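Local coordinates for protein endo-1,4-beta-xylanase (Pseudoalteromonas haloplanktis, PDB 1H12) that hydrolyses beta-1,4 linkages inside xylan chains as a cold-adapted family 8 glycoside hydrolase, and probably acts on beta-1,4-glucans too, at residues Ala152-Ser157 against Asn167-Ala172. Sequence-based numbering, arbitrary orientation.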
loop_
_atom_site.group_PDB
_atom_site.type_symbol
_atom_site.label_atom_id
_atom_site.label_comp_id
_atom_site.label_asym_id
_atom_site.label_seq_id
_atom_site.Cartn_x
_atom_site.Cartn_y
_atom_site.Cartn_z
ATOM N N ALA A 152 -8.548 -3.808 -5.942
ATOM C CA ALA A 152 -8.511 -5.233 -6.091
ATOM C C ALA A 152 -9.798 -5.805 -6.659
ATOM O O ALA A 152 -9.777 -6.693 -7.526
ATOM C CB ALA A 152 -8.178 -5.864 -4.734
ATOM N N LEU A 153 -10.946 -5.298 -6.207
ATOM C CA LEU A 153 -12.251 -5.743 -6.673
ATOM C C LEU A 153 -12.482 -5.423 -8.154
ATOM O O LEU A 153 -13.045 -6.238 -8.903
ATOM C CB LEU A 153 -13.347 -5.171 -5.792
ATOM C CG LEU A 153 -13.423 -5.777 -4.390
ATOM C CD1 LEU A 153 -14.193 -4.841 -3.470
ATOM C CD2 LEU A 153 -14.055 -7.164 -4.399
ATOM N N LEU A 154 -12.060 -4.232 -8.596
ATOM C CA LEU A 154 -12.196 -3.908 -10.006
ATOM C C LEU A 154 -11.390 -4.843 -10.856
ATOM O O LEU A 154 -11.837 -5.276 -11.939
ATOM C CB LEU A 154 -11.764 -2.465 -10.272
ATOM C CG LEU A 154 -12.736 -1.367 -9.841
ATOM C CD1 LEU A 154 -12.048 -0.030 -9.976
ATOM C CD2 LEU A 154 -14.039 -1.415 -10.644
ATOM N N ASN A 155 -10.179 -5.186 -10.412
ATOM C CA ASN A 155 -9.347 -6.135 -11.143
ATOM C C ASN A 155 -9.943 -7.543 -11.146
ATOM O O ASN A 155 -9.886 -8.231 -12.147
ATOM C CB ASN A 155 -7.932 -6.121 -10.593
ATOM C CG ASN A 155 -7.111 -4.937 -11.085
ATOM O OD1 ASN A 155 -6.962 -3.907 -10.264
ATOM N ND2 ASN A 155 -6.631 -4.990 -12.232
ATOM N N ALA A 156 -10.522 -7.958 -10.006
ATOM C CA ALA A 156 -11.169 -9.280 -9.928
ATOM C C ALA A 156 -12.325 -9.348 -10.915
ATOM O O ALA A 156 -12.471 -10.361 -11.632
ATOM C CB ALA A 156 -11.628 -9.501 -8.509
ATOM N N SER A 157 -13.143 -8.309 -10.977
ATOM C CA SER A 157 -14.198 -8.263 -11.978
ATOM C C SER A 157 -13.638 -8.455 -13.373
ATOM O O SER A 157 -14.187 -9.236 -14.171
ATOM C CB SER A 157 -14.882 -6.896 -11.893
ATOM O OG SER A 157 -15.784 -6.714 -12.981
ATOM N N ASN A 167 -20.284 -10.493 -6.980
ATOM C CA ASN A 167 -20.340 -9.505 -8.074
ATOM C C ASN A 167 -19.260 -8.499 -7.708
ATOM O O ASN A 167 -19.509 -7.513 -7.019
ATOM C CB ASN A 167 -21.713 -8.867 -8.184
ATOM C CG ASN A 167 -21.841 -8.037 -9.410
ATOM O OD1 ASN A 167 -20.927 -7.367 -9.821
ATOM N ND2 ASN A 167 -23.014 -8.091 -10.023
ATOM N N TYR A 168 -18.019 -8.814 -8.088
ATOM C CA TYR A 168 -16.897 -7.997 -7.759
ATOM C C TYR A 168 -17.105 -6.570 -8.192
ATOM O O TYR A 168 -16.703 -5.620 -7.486
ATOM C CB TYR A 168 -15.617 -8.515 -8.377
ATOM C CG TYR A 168 -15.237 -9.945 -8.082
ATOM C CD1 TYR A 168 -14.814 -10.355 -6.804
ATOM C CD2 TYR A 168 -15.266 -10.893 -9.075
ATOM C CE1 TYR A 168 -14.419 -11.640 -6.568
ATOM C CE2 TYR A 168 -14.867 -12.200 -8.834
ATOM C CZ TYR A 168 -14.460 -12.577 -7.582
ATOM O OH TYR A 168 -14.094 -13.894 -7.366
ATOM N N TYR A 169 -17.652 -6.374 -9.390
ATOM C CA TYR A 169 -17.811 -5.042 -9.933
ATOM C C TYR A 169 -18.744 -4.223 -9.065
ATOM O O TYR A 169 -18.447 -3.073 -8.717
ATOM C CB TYR A 169 -18.314 -5.106 -11.379
ATOM C CG TYR A 169 -18.291 -3.734 -12.026
ATOM C CD1 TYR A 169 -17.115 -3.165 -12.428
ATOM C CD2 TYR A 169 -19.438 -2.982 -12.156
ATOM C CE1 TYR A 169 -17.072 -1.869 -12.953
ATOM C CE2 TYR A 169 -19.427 -1.721 -12.661
ATOM C CZ TYR A 169 -18.227 -1.160 -13.076
ATOM O OH TYR A 169 -18.235 0.140 -13.570
ATOM N N ASN A 170 -19.917 -4.774 -8.717
ATOM C CA ASN A 170 -20.821 -4.046 -7.883
ATOM C C ASN A 170 -20.188 -3.737 -6.519
ATOM O O ASN A 170 -20.374 -2.641 -5.962
ATOM C CB ASN A 170 -22.130 -4.830 -7.636
ATOM N N ASP A 171 -19.455 -4.709 -5.972
ATOM C CA ASP A 171 -18.772 -4.475 -4.712
ATOM C C ASP A 171 -17.743 -3.342 -4.854
ATOM O O ASP A 171 -17.578 -2.523 -3.944
ATOM C CB ASP A 171 -18.133 -5.737 -4.185
ATOM C CG ASP A 171 -19.108 -6.766 -3.673
ATOM O OD1 ASP A 171 -20.286 -6.429 -3.480
ATOM O OD2 ASP A 171 -18.728 -7.924 -3.452
ATOM N N ALA A 172 -17.045 -3.296 -5.985
ATOM C CA ALA A 172 -16.048 -2.260 -6.197
ATOM C C ALA A 172 -16.688 -0.875 -6.306
ATOM O O ALA A 172 -16.163 0.094 -5.745
ATOM C CB ALA A 172 -15.286 -2.515 -7.480
#
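Tyr168 lays one ring face over the methyl of Ala156, a CH-pi contact in which CB sits 3.7 Å from the ring centroid, displaced toward the rim at CG and CD1. The two residues belong to a helical hairpin (143-160 and 168-182) of the (alpha/alpha)6 barrel of glycoside hydrolase family 8; the axes of helix segments 152-157 and 168-172 come within 7.8 Å at 157°. The segments meet by van der Waals contact, with no hydrogen bond between them. Leu153 crosses Tyr168 at about a right angle, and Leu153 CD2 lies 4.1 Å from Tyr168 CD1, at the ring edge. Tyr168 OH hydrogen-bonds to Asp97 OD1 and Gln93 NE2 on helix 93-107, while Phe96 of that helix meets the ring nearly perpendicularly.

At the other end, Ala172 CB touches Leu153 CB at 3.7 Å and Leu154 CD2 at 3.6 Å. Leu154 CD2 also reaches Tyr169 CE1, and Tyr169 OH bonds to Asn215 O. Ser157 OG, anti to its backbone N (chi1 171°), rests 3.4 Å from Tyr169 CB. Asn162, in the connecting loop, bonds through ND2 to Ser157 OG and through OD1 to Tyr169 N. Asn167 N-caps the second helix: its OD1 accepts from Asn170 N at 3.0 Å, nearly straight at 170°, with the donor above the carbonyl plane.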